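Local coordinates for protein acyl-ACP thioesterase (Bacteroides thetaiotaomicron, PDB 2ESS) that probably hydrolyses the thioester of fatty acyl groups carried on acyl carrier protein, releasing free fatty acids in lipid biosynthesis, at residues P159-A165 and G213-F219; N226-V230 and R242-F247; W84-V88 and I135-C140. Where two conformers were deposited one is given. Numbering follows the deposited sequence.

Contact 1: P159-A165 and G213-F219; sequences PVATLTA and GDELSFF
Strand 161-164 pairs with 215-219 as the outermost strand on the C-terminal hotdog side of the chain's sheet. The two run antiparallel, N-to-C directions 159° apart and axes 4.5 Å apart at closest approach. Leu163 and Leu216 form a hydrogen-bonded pair (Leu163 N to Leu216 O 2.9 Å, Leu216 N to Leu163 O 2.7 Å), flanked by the non-hydrogen-bonded pairs Thr162-Ser217 and Thr164-Glu215. Beyond the strand proper, Ala165 N donates to Asp214 O (2.9 Å) and Gly213 N to Ala165 O (3.0 Å). Gly213 has phi/psi 86/-13, where a CB would strike the preceding carbonyl. At the other end two hydrogen bonds meet Phe218: Val160 N to Phe218 O (2.8 Å) and Phe218 N to Ala161 O (3.0 Å).

Side chains divide by face. Thr162, Thr164, Glu215 and Ser217 share one; Leu163 (chi1 t, chi2 p), Leu216 and Phe218 (chi1 m) share the other, where His184 of helix 178-186 covers Leu163 and Phe218. The Phe218 ring meets Leu163 edge-on, CE1 to CB 4.0 Å. Phe219, with chi1 m, turns one ring face to Pro159: a CH-pi contact places Pro159 CB 4.2 Å from the Phe219 ring centroid, 23° off its normal.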
ATOM      1  N   PRO A 159       2.127  12.784 -25.240  1.00 41.09           N
ATOM      2  CA  PRO A 159       1.699  12.127 -24.005  1.00 39.55           C
ATOM      3  C   PRO A 159       0.401  11.363 -24.182  1.00 38.04           C
ATOM      4  O   PRO A 159      -0.486  11.796 -24.930  1.00 38.81           O
ATOM      5  CB  PRO A 159       1.521  13.282 -23.020  1.00 39.53           C
ATOM      6  CG  PRO A 159       1.216  14.457 -23.868  1.00 43.84           C
ATOM      7  CD  PRO A 159       1.903  14.240 -25.199  1.00 42.52           C
ATOM      8  N   VAL A 160       0.323  10.236 -23.490  1.00 35.74           N
ATOM      9  CA  VAL A 160      -0.804   9.312 -23.527  1.00 36.59           C
ATOM     10  C   VAL A 160      -1.694   9.516 -22.310  1.00 35.22           C
ATOM     11  O   VAL A 160      -2.828   9.101 -22.308  1.00 35.57           O
ATOM     12  CB  VAL A 160      -0.335   7.823 -23.535  1.00 35.58           C
ATOM     13  CG1 VAL A 160       0.518   7.530 -24.754  1.00 44.49           C
ATOM     14  CG2 VAL A 160       0.416   7.464 -22.255  1.00 41.59           C
ATOM     15  N   ALA A 161      -1.174  10.137 -21.268  1.00 35.38           N
ATOM     16  CA  ALA A 161      -1.949  10.389 -20.068  1.00 33.68           C
ATOM     17  C   ALA A 161      -1.276  11.483 -19.235  1.00 34.18           C
ATOM     18  O   ALA A 161      -0.087  11.766 -19.417  1.00 32.70           O
ATOM     19  CB  ALA A 161      -2.098   9.123 -19.269  1.00 34.45           C
ATOM     20  N   THR A 162      -2.075  12.132 -18.382  1.00 34.25           N
ATOM     21  CA  THR A 162      -1.586  13.149 -17.445  0.50 36.26           C
ATOM     22  C   THR A 162      -2.228  12.955 -16.081  1.00 36.57           C
ATOM     23  O   THR A 162      -3.358  12.474 -15.968  1.00 36.77           O
ATOM     24  CB  THR A 162      -1.885  14.584 -17.916  0.50 36.88           C
ATOM     25  OG1 THR A 162      -3.255  14.669 -18.311  0.50 40.12           O
ATOM     26  CG2 THR A 162      -0.984  14.992 -19.084  0.50 36.56           C
ATOM     27  N   LEU A 163      -1.505  13.336 -15.033  1.00 36.09           N
ATOM     28  CA  LEU A 163      -1.939  13.096 -13.670  1.00 37.42           C
ATOM     29  C   LEU A 163      -1.278  14.137 -12.799  1.00 35.77           C
ATOM     30  O   LEU A 163      -0.097  14.379 -12.963  1.00 36.66           O
ATOM     31  CB  LEU A 163      -1.419  11.715 -13.278  1.00 39.20           C
ATOM     32  CG  LEU A 163      -1.859  11.078 -11.993  1.00 47.72           C
ATOM     33  CD1 LEU A 163      -3.384  10.923 -11.999  1.00 55.34           C
ATOM     34  CD2 LEU A 163      -1.160   9.759 -11.936  1.00 55.06           C
ATOM     35  N   THR A 164      -2.009  14.727 -11.872  1.00 33.27           N
ATOM     36  CA  THR A 164      -1.409  15.616 -10.864  1.00 35.86           C
ATOM     37  C   THR A 164      -0.967  14.831  -9.622  1.00 36.97           C
ATOM     38  O   THR A 164      -1.722  14.001  -9.119  1.00 37.31           O
ATOM     39  CB  THR A 164      -2.404  16.749 -10.466  1.00 35.38           C
ATOM     40  OG1 THR A 164      -2.857  17.397 -11.657  1.00 42.13           O
ATOM     41  CG2 THR A 164      -1.752  17.755  -9.595  1.00 40.14           C
ATOM     42  N   ALA A 165       0.247  15.102  -9.123  1.00 35.21           N
ATOM     43  CA  ALA A 165       0.717  14.525  -7.856  1.00 34.73           C
ATOM     44  C   ALA A 165      -0.140  14.959  -6.657  1.00 32.89           C
ATOM     45  O   ALA A 165      -0.373  16.146  -6.419  1.00 29.65           O
ATOM     46  CB  ALA A 165       2.224  14.875  -7.602  1.00 34.05           C
ATOM     47  N   GLY A 213       1.357  18.587  -6.374  1.00 32.35           N
ATOM     48  CA  GLY A 213       0.855  19.546  -7.340  1.00 33.30           C
ATOM     49  C   GLY A 213       1.495  19.532  -8.725  1.00 35.59           C
ATOM     50  O   GLY A 213       0.940  20.143  -9.649  1.00 36.38           O
ATOM     51  N   ASP A 214       2.636  18.849  -8.897  1.00 35.92           N
ATOM     52  CA  ASP A 214       3.253  18.748 -10.215  1.00 35.23           C
ATOM     53  C   ASP A 214       2.359  17.937 -11.173  1.00 34.22           C
ATOM     54  O   ASP A 214       1.715  16.988 -10.753  1.00 33.31           O
ATOM     55  CB  ASP A 214       4.630  18.081 -10.122  1.00 36.98           C
ATOM     56  CG  ASP A 214       5.721  18.985  -9.507  1.00 37.70           C
ATOM     57  OD1 ASP A 214       5.559  20.237  -9.421  1.00 41.21           O
ATOM     58  OD2 ASP A 214       6.761  18.409  -9.105  1.00 40.44           O
ATOM     59  N   GLU A 215       2.306  18.334 -12.441  1.00 34.30           N
ATOM     60  CA  GLU A 215       1.595  17.597 -13.477  1.00 37.45           C
ATOM     61  C   GLU A 215       2.563  16.605 -14.092  1.00 36.45           C
ATOM     62  O   GLU A 215       3.565  16.966 -14.695  1.00 38.88           O
ATOM     63  CB  GLU A 215       1.069  18.545 -14.557  1.00 38.36           C
ATOM     64  CG  GLU A 215       0.454  17.847 -15.791  1.00 43.97           C
ATOM     65  CD  GLU A 215       0.557  18.707 -17.084  1.00 50.49           C
ATOM     66  OE1 GLU A 215       1.703  18.916 -17.627  1.00 57.69           O
ATOM     67  OE2 GLU A 215      -0.520  19.164 -17.555  1.00 61.62           O
ATOM     68  N   LEU A 216       2.265  15.336 -13.922  1.00 35.74           N
ATOM     69  CA  LEU A 216       3.047  14.297 -14.526  1.00 33.09           C
ATOM     70  C   LEU A 216       2.402  13.910 -15.851  1.00 34.10           C
ATOM     71  O   LEU A 216       1.204  13.663 -15.921  1.00 33.45           O
ATOM     72  CB  LEU A 216       3.087  13.128 -13.587  1.00 35.71           C
ATOM     73  CG  LEU A 216       3.695  13.438 -12.210  1.00 35.71           C
ATOM     74  CD1 LEU A 216       3.556  12.221 -11.373  1.00 36.29           C
ATOM     75  CD2 LEU A 216       5.133  13.882 -12.298  1.00 36.97           C
ATOM     76  N   SER A 217       3.188  13.904 -16.910  1.00 33.12           N
ATOM     77  CA  SER A 217       2.753  13.415 -18.220  1.00 33.40           C
ATOM     78  C   SER A 217       3.529  12.116 -18.547  1.00 34.11           C
ATOM     79  O   SER A 217       4.694  11.941 -18.148  1.00 33.08           O
ATOM     80  CB  SER A 217       2.928  14.475 -19.299  1.00 33.31           C
ATOM     81  OG  SER A 217       4.125  15.182 -19.120  1.00 43.35           O
ATOM     82  N   PHE A 218       2.842  11.225 -19.257  1.00 31.45           N
ATOM     83  CA  PHE A 218       3.315   9.882 -19.512  1.00 31.94           C
ATOM     84  C   PHE A 218       3.436   9.681 -20.997  1.00 33.54           C
ATOM     85  O   PHE A 218       2.496   9.939 -21.723  1.00 32.17           O
ATOM     86  CB  PHE A 218       2.340   8.849 -18.949  1.00 32.56           C
ATOM     87  CG  PHE A 218       2.236   8.881 -17.459  1.00 30.36           C
ATOM     88  CD1 PHE A 218       1.551   9.885 -16.820  1.00 31.41           C
ATOM     89  CD2 PHE A 218       2.864   7.935 -16.693  1.00 35.81           C
ATOM     90  CE1 PHE A 218       1.491   9.935 -15.443  1.00 30.43           C
ATOM     91  CE2 PHE A 218       2.782   7.979 -15.346  1.00 34.12           C
ATOM     92  CZ  PHE A 218       2.094   8.991 -14.720  1.00 36.72           C
ATOM     93  N   PHE A 219       4.605   9.219 -21.428  1.00 35.54           N
ATOM     94  CA  PHE A 219       4.883   8.959 -22.839  1.00 35.37           C
ATOM     95  C   PHE A 219       5.254   7.504 -22.958  1.00 36.85           C
ATOM     96  O   PHE A 219       5.907   6.945 -22.069  1.00 36.86           O
ATOM     97  CB  PHE A 219       6.045   9.804 -23.315  1.00 35.50           C
ATOM     98  CG  PHE A 219       5.863  11.244 -23.058  1.00 34.28           C
ATOM     99  CD1 PHE A 219       6.019  11.751 -21.776  1.00 34.03           C
ATOM    100  CD2 PHE A 219       5.526  12.106 -24.087  1.00 32.87           C
ATOM    101  CE1 PHE A 219       5.834  13.100 -21.526  1.00 36.51           C
ATOM    102  CE2 PHE A 219       5.361  13.454 -23.843  1.00 34.85           C
ATOM    103  CZ  PHE A 219       5.500  13.944 -22.550  1.00 33.41           C
TER

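Contact 2: N226-V230 and R242-F247; sequences NEFHV and RSKVIF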
ATOM      1  N   ASN A 226       4.849  -6.889 -27.002  1.00 41.35           N
ATOM      2  CA  ASN A 226       4.911  -7.173 -25.570  1.00 38.45           C
ATOM      3  C   ASN A 226       5.827  -6.269 -24.772  1.00 35.81           C
ATOM      4  O   ASN A 226       5.872  -6.372 -23.537  1.00 38.46           O
ATOM      5  CB  ASN A 226       5.329  -8.628 -25.398  1.00 36.59           C
ATOM      6  CG  ASN A 226       4.187  -9.597 -25.701  1.00 46.01           C
ATOM      7  OD1 ASN A 226       3.020  -9.315 -25.400  1.00 46.08           O
ATOM      8  ND2 ASN A 226       4.519 -10.729 -26.320  1.00 46.08           N
ATOM      9  N   GLU A 227       6.553  -5.383 -25.457  1.00 34.73           N
ATOM     10  CA  GLU A 227       7.537  -4.524 -24.791  1.00 35.06           C
ATOM     11  C   GLU A 227       7.177  -3.049 -24.934  1.00 34.41           C
ATOM     12  O   GLU A 227       6.989  -2.546 -26.047  1.00 34.50           O
ATOM     13  CB  GLU A 227       8.916  -4.775 -25.337  1.00 36.05           C
ATOM     14  CG  GLU A 227      10.003  -3.998 -24.579  1.00 36.79           C
ATOM     15  CD  GLU A 227      11.425  -4.445 -24.916  1.00 44.63           C
ATOM     16  OE1 GLU A 227      11.592  -5.602 -25.381  1.00 53.99           O
ATOM     17  OE2 GLU A 227      12.376  -3.630 -24.715  1.00 50.59           O
ATOM     18  N   PHE A 228       7.117  -2.367 -23.796  1.00 31.76           N
ATOM     19  CA  PHE A 228       6.751  -0.977 -23.738  1.00 29.12           C
ATOM     20  C   PHE A 228       7.806  -0.183 -23.010  1.00 29.95           C
ATOM     21  O   PHE A 228       8.287  -0.579 -21.962  1.00 31.25           O
ATOM     22  CB  PHE A 228       5.431  -0.815 -23.001  1.00 30.19           C
ATOM     23  CG  PHE A 228       4.305  -1.555 -23.618  1.00 35.23           C
ATOM     24  CD1 PHE A 228       4.129  -2.900 -23.381  1.00 34.65           C
ATOM     25  CD2 PHE A 228       3.412  -0.907 -24.444  1.00 34.62           C
ATOM     26  CE1 PHE A 228       3.066  -3.574 -23.954  1.00 34.86           C
ATOM     27  CE2 PHE A 228       2.354  -1.587 -25.003  1.00 41.90           C
ATOM     28  CZ  PHE A 228       2.195  -2.924 -24.764  1.00 37.72           C
ATOM     29  N   HIS A 229       8.156   0.971 -23.551  1.00 31.53           N
ATOM     30  CA  HIS A 229       9.066   1.875 -22.847  1.00 31.20           C
ATOM     31  C   HIS A 229       8.283   3.124 -22.507  1.00 32.61           C
ATOM     32  O   HIS A 229       7.594   3.666 -23.356  1.00 35.08           O
ATOM     33  CB  HIS A 229      10.276   2.239 -23.691  1.00 31.87           C
ATOM     34  CG  HIS A 229      11.151   1.083 -24.047  1.00 39.22           C
ATOM     35  ND1 HIS A 229      12.332   1.239 -24.742  1.00 41.34           N
ATOM     36  CD2 HIS A 229      11.025  -0.247 -23.822  1.00 45.90           C
ATOM     37  CE1 HIS A 229      12.889   0.057 -24.930  1.00 45.46           C
ATOM     38  NE2 HIS A 229      12.115  -0.863 -24.386  1.00 43.65           N
ATOM     39  N   VAL A 230       8.398   3.562 -21.261  1.00 30.75           N
ATOM     40  CA  VAL A 230       7.603   4.626 -20.713  1.00 30.88           C
ATOM     41  C   VAL A 230       8.553   5.688 -20.129  1.00 33.09           C
ATOM     42  O   VAL A 230       9.591   5.379 -19.517  1.00 31.85           O
ATOM     43  CB  VAL A 230       6.588   4.106 -19.645  1.00 31.86           C
ATOM     44  CG1 VAL A 230       5.801   5.274 -19.035  1.00 35.77           C
ATOM     45  CG2 VAL A 230       5.651   3.026 -20.234  1.00 37.35           C
ATOM     46  N   ARG A 242      11.868   6.721 -16.023  1.00 32.29           N
ATOM     47  CA  ARG A 242      11.639   5.901 -17.194  1.00 31.57           C
ATOM     48  C   ARG A 242      11.416   4.484 -16.699  1.00 33.00           C
ATOM     49  O   ARG A 242      11.853   4.116 -15.574  1.00 29.85           O
ATOM     50  CB  ARG A 242      12.822   5.967 -18.183  1.00 31.13           C
ATOM     51  CG  ARG A 242      12.934   7.313 -18.866  1.00 38.00           C
ATOM     52  CD  ARG A 242      14.045   7.405 -19.920  1.00 36.96           C
ATOM     53  NE  ARG A 242      15.251   7.709 -19.215  1.00 54.10           N
ATOM     54  CZ  ARG A 242      15.830   8.897 -19.149  1.00 46.02           C
ATOM     55  NH1 ARG A 242      15.373   9.959 -19.806  1.00 52.44           N
ATOM     56  NH2 ARG A 242      16.911   8.992 -18.409  1.00 46.72           N
ATOM     57  N   SER A 243      10.736   3.707 -17.545  1.00 29.52           N
ATOM     58  CA  SER A 243      10.339   2.361 -17.225  1.00 32.24           C
ATOM     59  C   SER A 243      10.308   1.504 -18.468  1.00 32.90           C
ATOM     60  O   SER A 243      10.101   1.986 -19.588  1.00 31.91           O
ATOM     61  CB  SER A 243       8.970   2.371 -16.525  1.00 34.03           C
ATOM     62  OG  SER A 243       8.504   1.065 -16.240  1.00 37.90           O
ATOM     63  N   LYS A 244      10.568   0.222 -18.254  1.00 32.03           N
ATOM     64  CA  LYS A 244      10.409  -0.782 -19.270  1.00 33.32           C
ATOM     65  C   LYS A 244       9.521  -1.896 -18.697  1.00 34.15           C
ATOM     66  O   LYS A 244       9.705  -2.348 -17.563  1.00 33.03           O
ATOM     67  CB  LYS A 244      11.764  -1.289 -19.700  1.00 37.37           C
ATOM     68  CG  LYS A 244      11.751  -2.228 -20.869  1.00 41.54           C
ATOM     69  CD  LYS A 244      13.147  -2.775 -21.152  1.00 52.24           C
ATOM     70  CE  LYS A 244      14.105  -1.682 -21.559  1.00 54.79           C
ATOM     71  NZ  LYS A 244      15.321  -2.224 -22.205  1.00 62.17           N
ATOM     72  N   VAL A 245       8.530  -2.288 -19.482  1.00 34.49           N
ATOM     73  CA  VAL A 245       7.530  -3.286 -19.082  1.00 33.37           C
ATOM     74  C   VAL A 245       7.498  -4.313 -20.187  1.00 33.43           C
ATOM     75  O   VAL A 245       7.255  -3.979 -21.366  1.00 33.91           O
ATOM     76  CB  VAL A 245       6.139  -2.673 -18.889  1.00 34.67           C
ATOM     77  CG1 VAL A 245       5.250  -3.644 -18.145  1.00 36.86           C
ATOM     78  CG2 VAL A 245       6.176  -1.369 -18.119  1.00 37.68           C
ATOM     79  N   ILE A 246       7.816  -5.551 -19.837  1.00 32.94           N
ATOM     80  CA  ILE A 246       7.718  -6.663 -20.786  1.00 35.01           C
ATOM     81  C   ILE A 246       6.633  -7.641 -20.305  1.00 34.42           C
ATOM     82  O   ILE A 246       6.709  -8.190 -19.206  1.00 31.67           O
ATOM     83  CB  ILE A 246       9.090  -7.357 -20.998  1.00 35.52           C
ATOM     84  CG1 ILE A 246      10.111  -6.318 -21.553  1.00 39.11           C
ATOM     85  CG2 ILE A 246       8.956  -8.531 -21.965  1.00 35.12           C
ATOM     86  CD1 ILE A 246      11.502  -6.818 -21.679  1.00 37.05           C
ATOM     87  N   PHE A 247       5.620  -7.819 -21.127  1.00 33.50           N
ATOM     88  CA  PHE A 247       4.552  -8.771 -20.866  1.00 35.78           C
ATOM     89  C   PHE A 247       4.845 -10.084 -21.562  1.00 38.60           C
ATOM     90  O   PHE A 247       5.595 -10.112 -22.534  1.00 38.62           O
ATOM     91  CB  PHE A 247       3.219  -8.267 -21.401  1.00 34.85           C
ATOM     92  CG  PHE A 247       2.622  -7.162 -20.602  1.00 37.53           C
ATOM     93  CD1 PHE A 247       2.990  -5.851 -20.817  1.00 33.38           C
ATOM     94  CD2 PHE A 247       1.649  -7.435 -19.640  1.00 39.36           C
ATOM     95  CE1 PHE A 247       2.408  -4.829 -20.082  1.00 39.98           C
ATOM     96  CE2 PHE A 247       1.060  -6.413 -18.913  1.00 38.21           C
ATOM     97  CZ  PHE A 247       1.449  -5.112 -19.119  1.00 38.31           C
TER
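Five backbone hydrogen bonds hold these two arms of a beta hairpin together. Phe228 and Val245 form a hydrogen-bonded pair (Phe228 N to Val245 O 2.9 Å, Val245 N to Phe228 O 3.0 Å), as do Val230 and Ser243 (Val230 N to Ser243 O 2.9 Å, Ser243 N to Val230 O 2.8 Å); Phe247 N to Asn226 O, 2.8 Å, adds the fifth. Between them the non-hydrogen-bonded pairs Glu227-Ile246 and His229-Lys244 bring CA-H groups up to carbonyls, as where Lys244 CA lies 3.4 Å from Phe228 O.

The faces differ in character. On one, His229 NE2 donates to Glu227 OE2 (2.8 Å) within the same strand, while His229 ND1 is bonded to Lys153 O. Lys244 lies across from His229 and diagonal to Glu227, its NZ 4.1 Å from Glu227 OE2, too far for a salt bridge. The Glu227 stem also packs on Ile246, CG to CG1 3.8 Å.

On the other face lie Phe228, Val230, Ser243 and Val245. The Phe228 ring touches that of Phe247 obliquely, CE1 to CD1 3.9 Å. This mostly apolar, buried face packs against Phe189, edge-to-face with both rings, and helix 191-196, while the mostly polar face is held by a His-carboxylate bond and its link to Lys153.

Contact 3: W84-V88 and I135-C140; sequences WVENV and IVDYIC
The end of strand 78-88, carrying a classic beta bulge in which Glu86 and Asn87 both face Asp94, is packed by a loop whose residues 136-138 make a 3-10 turn closed by Tyr138 N to Ile135 O, 2.9 Å. CA atoms approach to 5.1 Å for Val85-Ile139 and 5.3 Å for Glu86-Cys140.

Ile135 (chi1 t) points toward the strand and Ile139 (chi1 m) sideways, together forming a hollow. Val88 (chi1 t) fits CG2 into it, 3.8 Å from Ile135 CG1 and 4.1 Å from Ile139 CD1; Val85 (chi1 t) adds CG1 to Ile139 CG1 at 4.2 Å and CG2 to Ile135 CG1 at 4.4 Å. Cys140 (chi1 t) fits beside Trp84 (chi1 p), SG 3.9 Å from Trp84 CB and oblique to the ring.

Cys140 N donates to Val85 O (2.8 Å), and one water bridges the two segments, accepting from Val85 N (2.9 Å) and donating to Tyr138 O (2.6 Å). Aliphatic packing thus dominates, while one direct bond and one water satisfy the Val85 backbone.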
ATOM      1  N   TRP A  84      20.962  -9.346  -0.807  1.00 27.03           N
ATOM      2  CA  TRP A  84      22.374  -9.346  -0.536  1.00 30.35           C
ATOM      3  C   TRP A  84      23.017  -8.288  -1.426  1.00 31.44           C
ATOM      4  O   TRP A  84      22.449  -7.890  -2.451  1.00 34.09           O
ATOM      5  CB  TRP A  84      22.986 -10.737  -0.827  1.00 29.26           C
ATOM      6  CG  TRP A  84      22.886 -11.158  -2.245  1.00 31.10           C
ATOM      7  CD1 TRP A  84      23.802 -10.945  -3.233  1.00 33.06           C
ATOM      8  CD2 TRP A  84      21.792 -11.848  -2.850  1.00 29.00           C
ATOM      9  NE1 TRP A  84      23.338 -11.453  -4.417  1.00 31.99           N
ATOM     10  CE2 TRP A  84      22.104 -12.018  -4.204  1.00 33.04           C
ATOM     11  CE3 TRP A  84      20.565 -12.327  -2.371  1.00 31.46           C
ATOM     12  CZ2 TRP A  84      21.257 -12.669  -5.083  1.00 33.66           C
ATOM     13  CZ3 TRP A  84      19.725 -12.962  -3.237  1.00 32.89           C
ATOM     14  CH2 TRP A  84      20.070 -13.129  -4.586  1.00 32.18           C
ATOM     15  N   VAL A  85      24.186  -7.842  -1.004  1.00 32.12           N
ATOM     16  CA  VAL A  85      25.031  -6.934  -1.754  1.00 31.61           C
ATOM     17  C   VAL A  85      25.911  -7.705  -2.689  1.00 31.93           C
ATOM     18  O   VAL A  85      26.677  -8.549  -2.259  1.00 31.26           O
ATOM     19  CB  VAL A  85      25.913  -6.071  -0.804  1.00 33.78           C
ATOM     20  CG1 VAL A  85      26.868  -5.141  -1.588  1.00 28.25           C
ATOM     21  CG2 VAL A  85      25.029  -5.245   0.117  1.00 34.17           C
ATOM     22  N   GLU A  86      25.800  -7.416  -3.987  1.00 32.08           N
ATOM     23  CA  GLU A  86      26.624  -8.077  -4.996  1.00 31.68           C
ATOM     24  C   GLU A  86      27.931  -7.348  -5.241  1.00 31.76           C
ATOM     25  O   GLU A  86      28.978  -7.976  -5.351  1.00 34.98           O
ATOM     26  CB  GLU A  86      25.863  -8.214  -6.313  1.00 33.53           C
ATOM     27  CG  GLU A  86      26.709  -8.805  -7.392  1.00 39.96           C
ATOM     28  CD  GLU A  86      25.948  -8.969  -8.692  1.00 50.81           C
ATOM     29  OE1 GLU A  86      25.440  -7.940  -9.218  1.00 43.78           O
ATOM     30  OE2 GLU A  86      25.886 -10.122  -9.173  1.00 60.08           O
ATOM     31  N   ASN A  87      27.866  -6.025  -5.349  1.00 34.18           N
ATOM     32  CA  ASN A  87      29.068  -5.198  -5.569  1.00 35.04           C
ATOM     33  C   ASN A  87      28.969  -3.865  -4.885  1.00 31.81           C
ATOM     34  O   ASN A  87      27.903  -3.288  -4.809  1.00 31.63           O
ATOM     35  CB  ASN A  87      29.257  -4.874  -7.066  1.00 36.19           C
ATOM     36  CG  ASN A  87      29.869  -6.029  -7.854  1.00 46.80           C
ATOM     37  OD1 ASN A  87      29.285  -6.483  -8.837  1.00 55.12           O
ATOM     38  ND2 ASN A  87      31.058  -6.492  -7.432  1.00 43.85           N
ATOM     39  N   VAL A  88      30.115  -3.351  -4.472  1.00 29.68           N
ATOM     40  CA  VAL A  88      30.230  -2.004  -3.962  1.00 29.69           C
ATOM     41  C   VAL A  88      31.284  -1.365  -4.852  1.00 32.96           C
ATOM     42  O   VAL A  88      32.468  -1.646  -4.722  1.00 29.28           O
ATOM     43  CB  VAL A  88      30.646  -1.954  -2.467  1.00 31.34           C
ATOM     44  CG1 VAL A  88      30.918  -0.502  -2.018  1.00 31.67           C
ATOM     45  CG2 VAL A  88      29.536  -2.596  -1.607  1.00 26.11           C
ATOM     46  N   ILE A 135      30.010  -2.236   4.900  1.00 33.21           N
ATOM     47  CA  ILE A 135      29.314  -2.781   3.709  1.00 33.93           C
ATOM     48  C   ILE A 135      30.169  -3.812   2.944  1.00 33.28           C
ATOM     49  O   ILE A 135      29.654  -4.817   2.470  1.00 32.66           O
ATOM     50  CB  ILE A 135      28.762  -1.685   2.766  1.00 31.43           C
ATOM     51  CG1 ILE A 135      27.805  -2.287   1.718  1.00 33.51           C
ATOM     52  CG2 ILE A 135      29.869  -0.884   2.106  1.00 34.82           C
ATOM     53  CD1 ILE A 135      26.958  -1.287   0.988  1.00 34.39           C
ATOM     54  N   VAL A 136      31.467  -3.555   2.844  1.00 34.73           N
ATOM     55  CA  VAL A 136      32.344  -4.376   2.031  1.00 35.38           C
ATOM     56  C   VAL A 136      32.425  -5.783   2.566  1.00 34.50           C
ATOM     57  O   VAL A 136      32.613  -6.718   1.790  1.00 34.37           O
ATOM     58  CB  VAL A 136      33.766  -3.773   1.895  1.00 36.58           C
ATOM     59  CG1 VAL A 136      34.694  -4.791   1.302  1.00 41.95           C
ATOM     60  CG2 VAL A 136      33.723  -2.512   1.046  1.00 39.52           C
ATOM     61  N   ASP A 137      32.253  -5.931   3.885  1.00 34.69           N
ATOM     62  CA  ASP A 137      32.240  -7.220   4.540  1.00 36.01           C
ATOM     63  C   ASP A 137      31.077  -8.122   4.106  1.00 34.92           C
ATOM     64  O   ASP A 137      31.104  -9.324   4.346  1.00 34.41           O
ATOM     65  CB  ASP A 137      32.215  -7.042   6.068  1.00 39.28           C
ATOM     66  CG  ASP A 137      33.375  -6.175   6.599  1.00 44.54           C
ATOM     67  OD1 ASP A 137      34.460  -6.107   5.982  1.00 47.39           O
ATOM     68  OD2 ASP A 137      33.194  -5.539   7.650  1.00 56.90           O
ATOM     69  N   TYR A 138      30.059  -7.548   3.462  1.00 31.43           N
ATOM     70  CA  TYR A 138      28.849  -8.279   3.114  1.00 32.56           C
ATOM     71  C   TYR A 138      28.689  -8.540   1.601  1.00 33.35           C
ATOM     72  O   TYR A 138      27.666  -9.090   1.164  1.00 32.42           O
ATOM     73  CB  TYR A 138      27.631  -7.558   3.681  1.00 32.05           C
ATOM     74  CG  TYR A 138      27.595  -7.625   5.197  1.00 30.20           C
ATOM     75  CD1 TYR A 138      27.089  -8.752   5.856  1.00 32.88           C
ATOM     76  CD2 TYR A 138      28.085  -6.578   5.958  1.00 33.20           C
ATOM     77  CE1 TYR A 138      27.072  -8.806   7.249  1.00 36.51           C
ATOM     78  CE2 TYR A 138      28.104  -6.628   7.315  1.00 32.06           C
ATOM     79  CZ  TYR A 138      27.584  -7.730   7.966  1.00 33.53           C
ATOM     80  OH  TYR A 138      27.581  -7.731   9.338  1.00 39.08           O
ATOM     81  N   ILE A 139      29.712  -8.200   0.817  1.00 33.46           N
ATOM     82  CA  ILE A 139      29.711  -8.534  -0.614  1.00 34.65           C
ATOM     83  C   ILE A 139      29.601 -10.057  -0.781  1.00 33.78           C
ATOM     84  O   ILE A 139      30.348 -10.813  -0.178  1.00 33.29           O
ATOM     85  CB  ILE A 139      30.950  -7.973  -1.348  1.00 33.53           C
ATOM     86  CG1 ILE A 139      30.838  -6.451  -1.455  1.00 36.39           C
ATOM     87  CG2 ILE A 139      31.064  -8.603  -2.748  1.00 32.17           C
ATOM     88  CD1 ILE A 139      32.133  -5.730  -1.562  1.00 31.11           C
ATOM     89  N   CYS A 140      28.657 -10.490  -1.605  1.00 34.50           N
ATOM     90  CA  CYS A 140      28.193 -11.834  -1.605  1.00 36.62           C
ATOM     91  C   CYS A 140      28.021 -12.278  -3.057  1.00 38.98           C
ATOM     92  O   CYS A 140      27.497 -11.522  -3.902  1.00 39.94           O
ATOM     93  CB  CYS A 140      26.854 -11.851  -0.846  1.00 38.33           C
ATOM     94  SG  CYS A 140      25.892 -13.359  -0.926  1.00 41.74           S
TER
HETATM   95  O   HOH W   1      25.092  -8.968   1.478  1.00 21.26           O

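Read from the N terminus, contact 3 comes first: strand 78-88 is met again by 135-140 after strands 92-100 and 106-118, closing a loop that runs through those two strands. Contact 1 opens only later, its loop running through helices 178-186 and 191-196 and strand 199-206 before 213-219 returns. Contact 2 then closes the hairpin of strands 227-234 and 238-247. The three are in series, neither nesting nor crossing. Contacts 1 and 2 adjoin, since strands 215-224 and 227-234 are sheet neighbours and Phe219 O lies 3.5 Å from Val230 CG1. Contact 3 lies across the chain's centre, its own centre about 38 Å from that of contact 1, yet all reach one sheet.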